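Local coordinates for protein amidohydrolase (Xanthomonas campestris pv. campestris, PDB 4DZH) that probably deaminates adenosine-type substrates such as 5'-methylthioadenosine, as a zinc-dependent hydrolase of the amidohydrolase superfamily with a TIM-barrel fold, at residues His79-Asn82 with Pro83-Leu86; His103-Pro106 with Val107-Ala110; Asp119-Thr122 with Leu123-Glu127; Val435-Ala438 with Arg439-Asp443. All blocks are in the same frame, centred on the assembly; numbering follows the deposited sequence.

How the contacts relate
Contact 1 is the hub: it carries two of the zinc ligands, H79 and H81, and the other three contacts lie on helices of the same chain. Contact 2 meets it at M84, whose CE, in the modelled conformer, packs 3.7 Å from I104 CG2, the two centres being 14 Å apart. Contact 3 lies nearer, 8 Å between centres, and the hydroxyl T85 OG1 probably bonds to G120 O (3.0 Å). Contact 4, on the C-terminal helix, reaches contact 3 through D119 OD2, which is 2.8 Å from N437 ND2, and touches contact 1 where L86 packs on W441. Contacts 2 and 3 stay about 11 Å apart at their nearest atoms. Contacts 1, 3 and 4 all touch the second subunit.

Contact 1: His79-Asn82 with Pro83-Leu86; sequences HTHN and PMTL. With ZN (zinc ion), chain E.
The HxH zinc motif on strand 69-80 leads into a 3-10 segment, and H81 and M84 meet across the join. In the modelled conformer, one of two, M84 SD lies 3.6 Å from H81 CB. The sulfur approaches the imidazole obliquely, 52° off the ring normal. M84 has CG beside its own backbone N (chi1 -50°), and in this conformer the bend at chi3 turns the methyl end toward helix 96-111, where the side chain packs on I104 and E108. The backbone closes the turn: M84 N donates to H81 O at 3.0 Å. T85 N donates to N82 O in a nearly straight bond (172°) that reaches the oxygen from above the carbonyl plane. T85 OG1 also lies near N82 O, but its strongest partner is G120 O of helix 114-130.

H79 and H81 bind one zinc ion through NE2, at 2.1 and 2.0 Å respectively, and a water completes the site together with H228 and D316. Their other ring nitrogens are held by a second shell: H79 ND1 bonds to H226 and H81 ND1 to the carbonyl of N139, which would fix the rotation of each imidazole and probably make it a better electron donor to the metal. N82, whose ND2 bonds to Y150, packs its side chain against helix 114-130. An HxH pair at the C-terminal side of the first barrel strand, completed by a later histidine and an aspartate (here H228 and D316), is characteristic of the amidohydrolase superfamily.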
loop_
_atom_site.group_PDB
_atom_site.type_symbol
_atom_site.label_atom_id
_atom_site.label_comp_id
_atom_site.label_asym_id
_atom_site.label_seq_id
_atom_site.Cartn_x
_atom_site.Cartn_y
_atom_site.Cartn_z
ATOM N N HIS A 79 -13.780 1.297 10.413
ATOM C CA HIS A 79 -13.919 -0.034 11.008
ATOM C C HIS A 79 -12.638 -0.520 11.660
ATOM O O HIS A 79 -11.706 -0.914 10.976
ATOM C CB HIS A 79 -14.336 -1.083 9.971
ATOM C CG HIS A 79 -14.627 -2.424 10.585
ATOM N ND1 HIS A 79 -15.645 -2.611 11.496
ATOM C CD2 HIS A 79 -13.994 -3.620 10.487
ATOM C CE1 HIS A 79 -15.672 -3.880 11.875
ATOM N NE2 HIS A 79 -14.680 -4.522 11.279
ATOM N N THR A 80 -12.599 -0.481 12.996
ATOM C CA THR A 80 -11.399 -0.940 13.708
ATOM C C THR A 80 -11.686 -1.963 14.803
ATOM O O THR A 80 -12.774 -2.017 15.385
ATOM C CB THR A 80 -10.623 0.240 14.359
ATOM O OG1 THR A 80 -11.515 0.972 15.230
ATOM C CG2 THR A 80 -10.112 1.186 13.252
ATOM N N HIS A 81 -10.670 -2.771 15.112
ATOM C CA HIS A 81 -10.625 -3.601 16.316
ATOM C C HIS A 81 -9.266 -3.272 16.921
ATOM O O HIS A 81 -8.327 -4.062 16.827
ATOM C CB HIS A 81 -10.707 -5.106 15.986
ATOM C CG HIS A 81 -11.884 -5.495 15.136
ATOM N ND1 HIS A 81 -13.188 -5.380 15.580
ATOM C CD2 HIS A 81 -11.949 -6.011 13.887
ATOM C CE1 HIS A 81 -14.012 -5.803 14.635
ATOM N NE2 HIS A 81 -13.285 -6.161 13.586
ATOM N N ASN A 82 -9.164 -2.084 17.498
ATOM C CA ASN A 82 -7.826 -1.529 17.719
ATOM C C ASN A 82 -6.886 -2.235 18.743
ATOM O O ASN A 82 -5.665 -2.214 18.552
ATOM C CB ASN A 82 -7.897 0.015 17.892
ATOM C CG ASN A 82 -7.741 0.758 16.557
ATOM O OD1 ASN A 82 -7.285 0.189 15.527
ATOM N ND2 ASN A 82 -8.072 2.053 16.569
ATOM N N PRO A 83 -7.440 -2.891 19.772
ATOM C CA PRO A 83 -6.540 -3.652 20.654
ATOM C C PRO A 83 -5.763 -4.732 19.894
ATOM O O PRO A 83 -4.741 -5.196 20.374
ATOM C CB PRO A 83 -7.499 -4.288 21.671
ATOM C CG PRO A 83 -8.610 -3.280 21.771
ATOM C CD PRO A 83 -8.806 -2.815 20.316
ATOM N N MET A 84 -6.249 -5.147 18.722
ATOM C CA MET A 84 -5.522 -6.136 17.942
ATOM C C MET A 84 -4.203 -5.605 17.333
ATOM O O MET A 84 -3.483 -6.371 16.704
ATOM C CB MET A 84 -6.443 -6.794 16.892
ATOM C CG MET A 84 -7.745 -7.284 17.501
ATOM S SD MET A 84 -8.836 -8.190 16.387
ATOM C CE MET A 84 -8.004 -9.764 16.268
ATOM N N THR A 85 -3.845 -4.329 17.543
ATOM C CA THR A 85 -2.496 -3.897 17.204
ATOM C C THR A 85 -1.501 -4.774 17.964
ATOM O O THR A 85 -0.443 -5.098 17.454
ATOM C CB THR A 85 -2.170 -2.480 17.637
ATOM O OG1 THR A 85 -2.505 -2.349 19.024
ATOM C CG2 THR A 85 -2.912 -1.489 16.839
ATOM N N LEU A 86 -1.858 -5.185 19.184
ATOM C CA LEU A 86 -0.990 -6.105 19.944
ATOM C C LEU A 86 -0.877 -7.512 19.333
ATOM O O LEU A 86 -0.003 -8.281 19.708
ATOM C CB LEU A 86 -1.441 -6.159 21.434
ATOM C CG LEU A 86 -1.259 -4.811 22.149
ATOM C CD1 LEU A 86 -1.843 -4.938 23.541
ATOM C CD2 LEU A 86 0.203 -4.366 22.208
HETATM ZN ZN ZN E . -14.073 -6.434 11.792
HETATM O O HOH W 1 -13.925 -7.934 10.443
#

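Contact 2: His103-Pro106 with Val107-Ala110; sequences HIWP and VEAA
Helix 96-111, which follows the first metal-binding strand, is kinked at a proline, and in this stretch I104, W105 and E108 meet one turn apart. E108 runs back along the helix, CG beside its own backbone N (chi1 -79°) and the rest of the chain extended, so that the carboxylate lies over the two earlier side chains. I104 CG2 touches E108 CD at 4.0 Å, a methyl branch against the carboxylate carbon. W105 CD1 comes to 4.1 Å from E108 OE1. That oxygen sits at the rim of the indole, near its plane, with ring and carboxylate planes 25° apart, a weak edge contact rather than a stack. The second oxygen, OE2, is held by the hydroxyl of Y140, which gives the acid a fixed polar partner.

P106 has no N-H to offer the preceding turn, and this is where the helix kinks. Beyond it the i to i+4 pattern continues, from V107 N to H103 O and from A109 N to W105 O. The bond from E108 N to I104 O is nearly straight, at 2.9 Å. A110 N to P106 O is longer, 3.2 Å, and more bent, at 136°. V107 CG2 comes to 3.2 Å from H103 O, the carbonyl that accepts its own N-H.

The glutamate chain thus lies mainly against nonpolar groups, while OE2 bonds to the Y140 hydroxyl; that bond would probably hold the carboxylate in place at the end of an otherwise flexible chain.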
loop_
_atom_site.group_PDB
_atom_site.type_symbol
_atom_site.label_atom_id
_atom_site.label_comp_id
_atom_site.label_asym_id
_atom_site.label_seq_id
_atom_site.Cartn_x
_atom_site.Cartn_y
_atom_site.Cartn_z
ATOM N N HIS A 103 -5.879 -19.675 16.470
ATOM C CA HIS A 103 -4.964 -18.594 16.779
ATOM C C HIS A 103 -5.643 -17.378 17.420
ATOM O O HIS A 103 -5.343 -17.045 18.577
ATOM C CB HIS A 103 -4.144 -18.188 15.531
ATOM C CG HIS A 103 -3.247 -19.279 15.018
ATOM N ND1 HIS A 103 -3.704 -20.298 14.206
ATOM C CD2 HIS A 103 -1.927 -19.519 15.215
ATOM C CE1 HIS A 103 -2.702 -21.112 13.914
ATOM N NE2 HIS A 103 -1.612 -20.659 14.511
ATOM N N ILE A 104 -6.550 -16.720 16.692
ATOM C CA ILE A 104 -7.122 -15.460 17.190
ATOM C C ILE A 104 -7.985 -15.636 18.454
ATOM O O ILE A 104 -7.707 -15.015 19.490
ATOM C CB ILE A 104 -7.930 -14.697 16.105
ATOM C CG1 ILE A 104 -7.038 -14.302 14.921
ATOM C CG2 ILE A 104 -8.575 -13.436 16.708
ATOM C CD1 ILE A 104 -5.856 -13.483 15.319
ATOM N N TRP A 105 -9.019 -16.473 18.380
ATOM C CA TRP A 105 -9.875 -16.695 19.564
ATOM C C TRP A 105 -9.108 -17.206 20.794
ATOM O O TRP A 105 -9.267 -16.656 21.877
ATOM C CB TRP A 105 -11.062 -17.604 19.261
ATOM C CG TRP A 105 -11.994 -17.075 18.212
ATOM C CD1 TRP A 105 -12.166 -15.762 17.836
ATOM C CD2 TRP A 105 -12.869 -17.848 17.377
ATOM N NE1 TRP A 105 -13.103 -15.680 16.823
ATOM C CE2 TRP A 105 -13.551 -16.943 16.528
ATOM C CE3 TRP A 105 -13.152 -19.216 17.273
ATOM C CZ2 TRP A 105 -14.494 -17.367 15.585
ATOM C CZ3 TRP A 105 -14.089 -19.632 16.334
ATOM C CH2 TRP A 105 -14.745 -18.706 15.503
ATOM N N PRO A 106 -8.257 -18.241 20.637
ATOM C CA PRO A 106 -7.539 -18.685 21.844
ATOM C C PRO A 106 -6.576 -17.640 22.426
ATOM O O PRO A 106 -6.418 -17.571 23.649
ATOM C CB PRO A 106 -6.745 -19.907 21.363
ATOM C CG PRO A 106 -7.438 -20.342 20.104
ATOM C CD PRO A 106 -7.979 -19.109 19.475
ATOM N N VAL A 107 -5.933 -16.838 21.583
ATOM C CA VAL A 107 -5.100 -15.780 22.130
ATOM C C VAL A 107 -5.952 -14.721 22.821
ATOM O O VAL A 107 -5.644 -14.314 23.944
ATOM C CB VAL A 107 -4.178 -15.147 21.073
ATOM C CG1 VAL A 107 -3.501 -13.926 21.643
ATOM C CG2 VAL A 107 -3.145 -16.142 20.671
ATOM N N GLU A 108 -7.024 -14.285 22.168
ATOM C CA GLU A 108 -7.930 -13.293 22.765
ATOM C C GLU A 108 -8.489 -13.788 24.099
ATOM O O GLU A 108 -8.582 -13.023 25.066
ATOM C CB GLU A 108 -9.100 -12.965 21.833
ATOM C CG GLU A 108 -8.752 -12.008 20.710
ATOM C CD GLU A 108 -9.979 -11.565 19.920
ATOM O OE1 GLU A 108 -10.937 -12.361 19.796
ATOM O OE2 GLU A 108 -9.990 -10.412 19.431
ATOM N N ALA A 109 -8.870 -15.062 24.136
ATOM C CA ALA A 109 -9.416 -15.664 25.347
ATOM C C ALA A 109 -8.398 -15.552 26.480
ATOM O O ALA A 109 -8.755 -15.325 27.646
ATOM C CB ALA A 109 -9.764 -17.118 25.094
ATOM N N ALA A 110 -7.128 -15.684 26.126
ATOM C CA ALA A 110 -6.076 -15.706 27.120
ATOM C C ALA A 110 -5.703 -14.310 27.595
ATOM O O ALA A 110 -5.269 -14.141 28.722
ATOM C CB ALA A 110 -4.854 -16.429 26.572
#

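Contact 3: Asp119-Thr122 with Leu123-Glu127; sequences DGTT and LAIAE
I125 folds back over the preceding turn, its CG1 3.2 Å from T121 O and its CD1 4.2 Å from T121 CG2, so that the two branched side chains line one side of helix 114-130. CG1 is set beside the isoleucine's own backbone N (chi1 -71°), which lays the chain along the T121 carbonyl. That carbonyl also accepts the backbone N-H of I125 at 2.9 Å. Equivalent bonds run from L123 N to D119 O (2.9 Å, 172°), from A124 N to G120 O (3.0 Å) and from A126 N to T122 O (3.2 Å).

The threonine hydroxyls turn back into the helix: T121 OG1 bonds to the carbonyl of V117 and T122 OG1 to that of A118, which satisfies the hydroxyls within the helix. T121, T122 and I125 face helix 143-152, meeting Y150 and V149. A124 lies against N82, next to the zinc ligand H81, while L123 and A126 touch Q392 and L389 of the second subunit. E127, at the end of the segment, takes no part across the contact but forms salt bridges with R88 and R407. Helix 114-130 is thus a largely buried helix of the TIM barrel, packed against helices 143-152 and 431-447 and the second subunit.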
loop_
_atom_site.group_PDB
_atom_site.type_symbol
_atom_site.label_atom_id
_atom_site.label_comp_id
_atom_site.label_asym_id
_atom_site.label_seq_id
_atom_site.Cartn_x
_atom_site.Cartn_y
_atom_site.Cartn_z
ATOM N N ASP A 119 -3.926 -0.899 26.436
ATOM C CA ASP A 119 -2.602 -0.776 25.850
ATOM C C ASP A 119 -2.715 -0.853 24.304
ATOM O O ASP A 119 -2.049 -0.066 23.597
ATOM C CB ASP A 119 -1.682 -1.886 26.351
ATOM C CG ASP A 119 -1.269 -1.700 27.827
ATOM O OD1 ASP A 119 -1.539 -0.622 28.399
ATOM O OD2 ASP A 119 -0.676 -2.659 28.380
ATOM N N GLY A 120 -3.527 -1.788 23.812
ATOM C CA GLY A 120 -3.675 -1.968 22.375
ATOM C C GLY A 120 -4.334 -0.750 21.716
ATOM O O GLY A 120 -3.925 -0.300 20.640
ATOM N N THR A 121 -5.322 -0.189 22.381
ATOM C CA THR A 121 -5.977 1.015 21.880
ATOM C C THR A 121 -5.020 2.189 21.845
ATOM O O THR A 121 -4.990 2.988 20.879
ATOM C CB THR A 121 -7.200 1.347 22.754
ATOM O OG1 THR A 121 -8.115 0.235 22.703
ATOM C CG2 THR A 121 -7.896 2.565 22.218
ATOM N N THR A 122 -4.209 2.315 22.911
ATOM C CA THR A 122 -3.256 3.390 22.989
ATOM C C THR A 122 -2.185 3.280 21.897
ATOM O O THR A 122 -1.841 4.279 21.241
ATOM C CB THR A 122 -2.600 3.409 24.384
ATOM O OG1 THR A 122 -3.612 3.568 25.364
ATOM C CG2 THR A 122 -1.601 4.529 24.475
ATOM N N LEU A 123 -1.657 2.064 21.694
ATOM C CA LEU A 123 -0.772 1.798 20.577
ATOM C C LEU A 123 -1.414 2.223 19.220
ATOM O O LEU A 123 -0.785 2.921 18.418
ATOM C CB LEU A 123 -0.411 0.309 20.565
ATOM C CG LEU A 123 0.567 -0.112 19.461
ATOM C CD1 LEU A 123 1.829 0.766 19.477
ATOM C CD2 LEU A 123 0.879 -1.555 19.652
ATOM N N ALA A 124 -2.681 1.855 19.032
ATOM C CA ALA A 124 -3.382 2.225 17.810
ATOM C C ALA A 124 -3.514 3.739 17.631
ATOM O O ALA A 124 -3.329 4.270 16.515
ATOM C CB ALA A 124 -4.759 1.567 17.767
ATOM N N ILE A 125 -3.790 4.447 18.736
ATOM C CA ILE A 125 -3.935 5.893 18.661
ATOM C C ILE A 125 -2.627 6.533 18.148
ATOM O O ILE A 125 -2.636 7.373 17.245
ATOM C CB ILE A 125 -4.338 6.464 20.026
ATOM C CG1 ILE A 125 -5.776 6.087 20.366
ATOM C CG2 ILE A 125 -4.085 7.995 20.046
ATOM C CD1 ILE A 125 -6.137 6.393 21.828
ATOM N N ALA A 126 -1.479 6.070 18.651
ATOM C CA ALA A 126 -0.198 6.569 18.133
ATOM C C ALA A 126 -0.046 6.271 16.619
ATOM O O ALA A 126 0.363 7.140 15.837
ATOM C CB ALA A 126 0.953 5.963 18.952
ATOM N N GLU A 127 -0.337 5.029 16.221
ATOM C CA GLU A 127 -0.210 4.662 14.820
ATOM C C GLU A 127 -1.162 5.456 13.927
ATOM O O GLU A 127 -0.784 5.900 12.818
ATOM C CB GLU A 127 -0.423 3.151 14.622
ATOM C CG GLU A 127 -0.283 2.766 13.137
ATOM C CD GLU A 127 -0.339 1.285 12.877
ATOM O OE1 GLU A 127 -0.365 0.485 13.822
ATOM O OE2 GLU A 127 -0.364 0.948 11.669
#

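Contact 4: Val435-Ala438 with Arg439-Asp443; sequences VANA and RQWRD
N437 and W441 lie side by side and point the same way, one turn apart on helix 431-447, with amide and indole planes 66° apart. N437 OD1 meets the indole at its edge, in plane, 3.3 Å from W441 CD1, while the backbone oxygen of N437 approaches the same carbon obliquely. The asparagine reaches this position with CG anti to its N (chi1 174°), and the tryptophan with CG beside its N (chi1 -80°), which swings the ring back toward the preceding turn. Both polar ends are held by one acceptor: N437 ND2 and W441 NE1 each donate to D119 OD2 of helix 114-130, so the carboxylate fixes the amide and the ring together. F116 meets the indole edge-to-face and R444 makes a cation-pi contact with it.

Elsewhere round the helix V435 and R439 cross at an angle. V435 CG1 sits over the centre of one face of the guanidinium, 3.5 Å from R439 CZ. R439 CG passes 3.1 Å from V435 O. The R439 chain also packs on Q392 of the second subunit. R442 NE makes a salt bridge to D443 OD1 at 3.3 Å, in the guanidinium plane but above the carboxylate plane, and R442 NH2 bonds to the carbonyl of L394 of the second subunit.

Regular backbone bonds, such as R442 N to A438 O at 2.9 Å, join the two turns. With one side on helix 114-130 and another on the partner chain, this is an amphipathic C-terminal helix at a dimer interface.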
loop_
_atom_site.group_PDB
_atom_site.type_symbol
_atom_site.label_atom_id
_atom_site.label_comp_id
_atom_site.label_asym_id
_atom_site.label_seq_id
_atom_site.Cartn_x
_atom_site.Cartn_y
_atom_site.Cartn_z
ATOM N N VAL A 435 6.582 1.186 22.620
ATOM C CA VAL A 435 7.324 0.053 22.075
ATOM C C VAL A 435 7.686 -0.938 23.177
ATOM O O VAL A 435 7.487 -2.160 23.029
ATOM C CB VAL A 435 8.573 0.493 21.269
ATOM C CG1 VAL A 435 9.414 -0.739 20.808
ATOM C CG2 VAL A 435 8.164 1.335 20.093
ATOM N N ALA A 436 8.154 -0.436 24.325
ATOM C CA ALA A 436 8.474 -1.383 25.390
ATOM C C ALA A 436 7.241 -2.156 25.829
ATOM O O ALA A 436 7.316 -3.359 26.086
ATOM C CB ALA A 436 9.131 -0.681 26.603
ATOM N N ASN A 437 6.085 -1.478 25.941
ATOM C CA ASN A 437 4.865 -2.165 26.305
ATOM C C ASN A 437 4.496 -3.254 25.284
ATOM O O ASN A 437 4.007 -4.317 25.653
ATOM C CB ASN A 437 3.702 -1.150 26.494
ATOM C CG ASN A 437 2.367 -1.827 26.736
ATOM O OD1 ASN A 437 1.617 -2.075 25.792
ATOM N ND2 ASN A 437 2.061 -2.145 27.993
ATOM N N ALA A 438 4.694 -2.962 24.000
ATOM C CA ALA A 438 4.336 -3.900 22.920
ATOM C C ALA A 438 5.183 -5.206 22.953
ATOM O O ALA A 438 4.691 -6.316 22.728
ATOM C CB ALA A 438 4.464 -3.216 21.565
ATOM N N ARG A 439 6.430 -5.046 23.321
ATOM C CA ARG A 439 7.314 -6.196 23.527
ATOM C C ARG A 439 6.901 -7.090 24.705
ATOM O O ARG A 439 7.018 -8.326 24.617
ATOM C CB ARG A 439 8.724 -5.705 23.702
ATOM C CG ARG A 439 9.073 -4.757 22.605
ATOM C CD ARG A 439 10.528 -4.370 22.619
ATOM N NE ARG A 439 11.016 -4.167 21.260
ATOM C CZ ARG A 439 11.906 -3.235 20.917
ATOM N NH1 ARG A 439 12.387 -2.403 21.827
ATOM N NH2 ARG A 439 12.321 -3.132 19.658
ATOM N N GLN A 440 6.394 -6.485 25.796
ATOM C CA GLN A 440 5.829 -7.287 26.868
ATOM C C GLN A 440 4.720 -8.151 26.368
ATOM O O GLN A 440 4.682 -9.353 26.628
ATOM C CB GLN A 440 5.251 -6.410 28.005
ATOM C CG GLN A 440 4.478 -7.298 29.039
ATOM C CD GLN A 440 3.649 -6.504 30.009
ATOM O OE1 GLN A 440 2.540 -6.053 29.689
ATOM N NE2 GLN A 440 4.182 -6.320 31.204
ATOM N N TRP A 441 3.770 -7.528 25.666
ATOM C CA TRP A 441 2.632 -8.271 25.160
ATOM C C TRP A 441 3.045 -9.371 24.181
ATOM O O TRP A 441 2.415 -10.444 24.124
ATOM C CB TRP A 441 1.644 -7.303 24.513
ATOM C CG TRP A 441 0.805 -6.631 25.563
ATOM C CD1 TRP A 441 0.841 -5.316 25.953
ATOM C CD2 TRP A 441 -0.153 -7.279 26.384
ATOM N NE1 TRP A 441 -0.086 -5.109 26.969
ATOM C CE2 TRP A 441 -0.708 -6.301 27.239
ATOM C CE3 TRP A 441 -0.614 -8.601 26.472
ATOM C CZ2 TRP A 441 -1.689 -6.606 28.167
ATOM C CZ3 TRP A 441 -1.595 -8.906 27.387
ATOM C CH2 TRP A 441 -2.124 -7.910 28.229
ATOM N N ARG A 442 4.098 -9.094 23.429
ATOM C CA ARG A 442 4.641 -10.061 22.473
ATOM C C ARG A 442 5.061 -11.330 23.216
ATOM O O ARG A 442 4.690 -12.438 22.839
ATOM C CB ARG A 442 5.833 -9.446 21.744
ATOM C CG ARG A 442 6.130 -10.068 20.386
ATOM C CD ARG A 442 6.915 -11.317 20.583
ATOM N NE ARG A 442 8.091 -11.036 21.388
ATOM C CZ ARG A 442 9.215 -10.542 20.879
ATOM N NH1 ARG A 442 10.269 -10.319 21.659
ATOM N NH2 ARG A 442 9.290 -10.295 19.570
ATOM N N ASP A 443 5.773 -11.145 24.318
ATOM C CA ASP A 443 6.186 -12.269 25.189
ATOM C C ASP A 443 5.032 -13.057 25.858
ATOM O O ASP A 443 5.067 -14.296 25.942
ATOM C CB ASP A 443 7.143 -11.771 26.258
ATOM C CG ASP A 443 8.448 -11.216 25.679
ATOM O OD1 ASP A 443 8.853 -11.575 24.531
ATOM O OD2 ASP A 443 9.079 -10.416 26.386
#